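Local coordinates for protein transcriptional regulator (Pseudomonas aeruginosa, PDB 3E7Q) that probably binds DNA at cis-regulatory sites as a TetR-family transcriptional regulator, likely a repressor, at the interface of chains A and B. Numbering follows the deposited sequence. Chains: chain A/B, transcriptional regulator.

Contact 1: the interface of chains A and B. Residues chain A 188, 191-192; chain B 161, 207-210.
A:Gln191 and B:Arg207 meet in a helix-to-helix interface between two copies of a TetR-family regulator, where helix 186-204 of chain A lies against helix 159-179 and the C-terminal tail of chain B. The patch joins the two subunits through the BetI-type C-terminal region. TetR-family proteins typically dimerise through this part, so the contact is probably biological. A:Gln191 carries the polar contact. Its CG is anti to the backbone N (chi1 -175°) and the chain runs on extended, which takes the amide across to the tail of chain B. The amide nitrogen NE2 donates a hydrogen bond of 2.8 Å to the main-chain O of B:Arg207. The acceptor lies nearly in the amide plane, and the angle at the hydrogen is 146°. The bond ties the side chain to the end of 3-10 helix 205-207 and would restrain the amide's rotation. The amide lies between two groups of chain B: B:Leu161 CD2 sits over one face, 3.7 Å from A:Gln191 CD. On the other face is the backbone end of B:Arg210, with C 3.3 Å from A:Gln191 OE1. The same leucine points its other methyl, CD1, at A:Gln188, 3.8 Å from CB. CD1 also lies 3.8 Å from A:Gln188 CD, so it rests along that extended side chain. A:Ile192 closes in with the tip of its longer branch, CD1, 3.9 Å from B:Leu161 CD1. B:Phe208 adds a looser touch, with ring carbon CE1 4.2 Å from A:Ile192 CG1. B:Arg207 bends at chi2 and chi3, and its aliphatic part runs past A:Gln191 in the opposite direction. Its CG lies 3.7 Å from the main-chain O of A:Gln191.

Contact 2: the interface of chains A and B. Residues chain A 199, 202-204; chain B 199, 202-203.
A:Ala202 and B:Ala202 pass their methyls side by side across the dimer, with the CB atoms 3.6 Å apart. The two side chains run in roughly opposite directions from matching positions on the two copies of helix 186-204. Each methyl goes on to the carbonyl O of the other alanine. B:Ala202 CB is 3.5 Å from the main-chain O of A:Ala202. In the reciprocal contact, A:Ala202 CB is 3.7 Å from B:Ala202 O. The methyls therefore rest against main-chain atoms as well as each other. Close by, the two helices meet without any side chain between them. A:Gly199 CA lies 3.6 Å from B:Gly199 CA. The main-chain O of A:Gly199 is 3.5 Å from B:Gly199 CA. With no CB at this position, the backbones can come this close. A:Ala204 brings its methyl in from another side, with CB 3.9 Å from B:Gly199 CA. It buries little surface of its own. A:Gly203 and B:Gly203 stay at the margin. Both have positive phi, 145° in chain A and 149° in chain B, a backbone conformation open to glycine but hardly to other residues. This departs from regular helix geometry and fits a turn near the helix end. No hydrogen bond or salt bridge crosses the patch, so small apolar groups and close backbones make the contact. A:Ala202 hides 30 Å² and B:Ala202 hides 41 Å², the most here. The two-fold relation pairs Gly199 with Gly199 and Ala202 with Ala202. The site sits at the C-terminal end of helix 186-204 in both chains, just ahead of 3-10 helix 205-207, in the C-terminal region typical of dimerisation in this family.

Contact 1: the interface of chains A and B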
loop_
_atom_site.group_PDB
_atom_site.type_symbol
_atom_site.label_atom_id
_atom_site.label_comp_id
_atom_site.label_asym_id
_atom_site.label_seq_id
_atom_site.Cartn_x
_atom_site.Cartn_y
_atom_site.Cartn_z
ATOM N N GLN A 188 8.909 10.242 -13.527
ATOM C CA GLN A 188 8.413 11.148 -12.470
ATOM C C GLN A 188 8.596 10.524 -11.123
ATOM O O GLN A 188 8.800 11.205 -10.164
ATOM C CB GLN A 188 6.920 11.530 -12.684
ATOM C CG GLN A 188 6.799 12.440 -13.867
ATOM C CD GLN A 188 5.360 12.881 -14.194
ATOM O OE1 GLN A 188 4.439 12.091 -14.214
ATOM N NE2 GLN A 188 5.205 14.145 -14.493
ATOM N N GLN A 191 12.152 11.051 -10.289
ATOM C CA GLN A 191 12.280 12.478 -10.022
ATOM C C GLN A 191 11.777 12.848 -8.610
ATOM O O GLN A 191 12.438 13.546 -7.887
ATOM C CB GLN A 191 11.498 13.265 -11.100
ATOM C CG GLN A 191 11.647 14.795 -10.991
ATOM C CD GLN A 191 10.593 15.579 -11.777
ATOM O OE1 GLN A 191 9.895 15.045 -12.680
ATOM N NE2 GLN A 191 10.478 16.863 -11.442
ATOM N N ILE A 192 10.607 12.327 -8.222
ATOM C CA ILE A 192 10.083 12.474 -6.878
ATOM C C ILE A 192 11.061 11.954 -5.804
ATOM O O ILE A 192 11.224 12.560 -4.746
ATOM C CB ILE A 192 8.659 11.759 -6.750
ATOM C CG1 ILE A 192 7.586 12.545 -7.557
ATOM C CG2 ILE A 192 8.262 11.499 -5.272
ATOM C CD1 ILE A 192 6.273 11.812 -7.758
ATOM N N LEU B 161 2.763 17.384 -8.997
ATOM C CA LEU B 161 3.745 16.378 -8.769
ATOM C C LEU B 161 4.155 16.286 -7.333
ATOM O O LEU B 161 4.257 15.163 -6.820
ATOM C CB LEU B 161 4.942 16.554 -9.695
ATOM C CG LEU B 161 5.853 15.336 -9.878
ATOM C CD1 LEU B 161 5.140 14.166 -10.636
ATOM C CD2 LEU B 161 7.107 15.802 -10.523
ATOM N N ARG B 207 13.416 20.874 -7.550
ATOM C CA ARG B 207 13.318 19.659 -8.312
ATOM C C ARG B 207 11.882 19.491 -8.893
ATOM O O ARG B 207 11.697 18.828 -9.898
ATOM C CB ARG B 207 13.778 18.476 -7.434
ATOM C CG ARG B 207 13.645 17.078 -8.110
ATOM C CD ARG B 207 14.738 16.816 -9.147
ATOM N NE ARG B 207 15.992 16.694 -8.452
ATOM C CZ ARG B 207 17.063 16.036 -8.877
ATOM N NH1 ARG B 207 17.047 15.389 -10.023
ATOM N NH2 ARG B 207 18.136 15.979 -8.077
ATOM N N PHE B 208 10.875 20.119 -8.312
ATOM C CA PHE B 208 9.519 20.047 -8.881
ATOM C C PHE B 208 9.284 21.074 -10.018
ATOM O O PHE B 208 8.496 22.030 -9.903
ATOM C CB PHE B 208 8.448 20.116 -7.768
ATOM C CG PHE B 208 8.457 18.916 -6.854
ATOM C CD1 PHE B 208 7.809 17.722 -7.226
ATOM C CD2 PHE B 208 9.177 18.926 -5.677
ATOM C CE1 PHE B 208 7.852 16.567 -6.430
ATOM C CE2 PHE B 208 9.170 17.780 -4.833
ATOM C CZ PHE B 208 8.512 16.593 -5.242
ATOM N N ARG B 209 9.994 20.827 -11.115
ATOM C CA ARG B 209 9.815 21.489 -12.443
ATOM C C ARG B 209 10.152 20.612 -13.707
ATOM O O ARG B 209 9.823 21.065 -14.849
ATOM C CB ARG B 209 10.692 22.755 -12.608
ATOM C CG ARG B 209 11.134 23.572 -11.370
ATOM C CD ARG B 209 12.580 23.978 -11.705
ATOM N NE ARG B 209 13.322 24.865 -10.800
ATOM C CZ ARG B 209 14.658 25.023 -10.859
ATOM N NH1 ARG B 209 15.391 24.325 -11.741
ATOM N NH2 ARG B 209 15.280 25.879 -10.035
ATOM N N ARG B 210 10.817 19.435 -13.569
ATOM C CA ARG B 210 11.347 18.652 -14.787
ATOM C C ARG B 210 11.358 17.097 -14.761
ATOM O O ARG B 210 11.576 16.440 -15.804
ATOM C CB ARG B 210 12.763 19.136 -15.232
ATOM C CG ARG B 210 13.582 20.005 -14.234
ATOM C CD ARG B 210 14.309 19.133 -13.212
ATOM N NE ARG B 210 14.739 19.883 -12.016
ATOM C CZ ARG B 210 15.965 20.379 -11.805
ATOM N NH1 ARG B 210 16.934 20.238 -12.721
ATOM N NH2 ARG B 210 16.215 21.035 -10.662
#

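Contact 2: the interface of chains A and B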
loop_
_atom_site.group_PDB
_atom_site.type_symbol
_atom_site.label_atom_id
_atom_site.label_comp_id
_atom_site.label_asym_id
_atom_site.label_seq_id
_atom_site.Cartn_x
_atom_site.Cartn_y
_atom_site.Cartn_z
ATOM N N GLY A 199 15.893 17.200 -0.680
ATOM C CA GLY A 199 15.278 17.772 0.491
ATOM C C GLY A 199 16.065 17.547 1.757
ATOM O O GLY A 199 16.226 18.479 2.546
ATOM N N ALA A 202 19.413 19.500 1.510
ATOM C CA ALA A 202 19.168 20.906 1.671
ATOM C C ALA A 202 18.958 21.272 3.154
ATOM O O ALA A 202 18.983 22.422 3.465
ATOM C CB ALA A 202 17.984 21.354 0.792
ATOM N N GLY A 203 18.730 20.316 4.055
ATOM C CA GLY A 203 18.667 20.626 5.470
ATOM C C GLY A 203 17.686 19.835 6.284
ATOM O O GLY A 203 17.750 19.838 7.505
ATOM N N ALA A 204 16.754 19.183 5.615
ATOM C CA ALA A 204 15.843 18.284 6.253
ATOM C C ALA A 204 16.537 17.184 7.035
ATOM O O ALA A 204 15.930 16.608 7.920
ATOM C CB ALA A 204 14.967 17.684 5.260
ATOM N N GLY B 199 12.055 19.795 3.777
ATOM C CA GLY B 199 12.848 19.511 2.583
ATOM C C GLY B 199 12.503 20.354 1.370
ATOM O O GLY B 199 13.371 20.968 0.789
ATOM N N ALA B 202 13.445 23.961 2.076
ATOM C CA ALA B 202 14.892 24.148 2.128
ATOM C C ALA B 202 15.482 24.252 0.731
ATOM O O ALA B 202 16.553 24.793 0.574
ATOM C CB ALA B 202 15.583 23.057 2.940
ATOM N N GLY B 203 14.765 23.777 -0.278
ATOM C CA GLY B 203 15.139 24.003 -1.682
ATOM C C GLY B 203 14.730 22.887 -2.636
ATOM O O GLY B 203 14.812 23.051 -3.840
#

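The C-alpha centres of contact 1 and contact 2 are about 15 Å apart, and both belong to one two-fold symmetric interface. Helix 186-204 of chain A serves both: contact 1 uses its earlier part and contact 2 its C-terminal end. In chain B the same helix enters contact 2, and the chain then continues through 3-10 helix 205-207 into the tail used in contact 1. Contact 1 has a symmetry twin with the chains exchanged, while contact 2 pairs mainly like residues, Gly199 and Ala202, about the two-fold axis. Together they combine close helix packing with a tail that reaches over the partner, probably steadying the dimer.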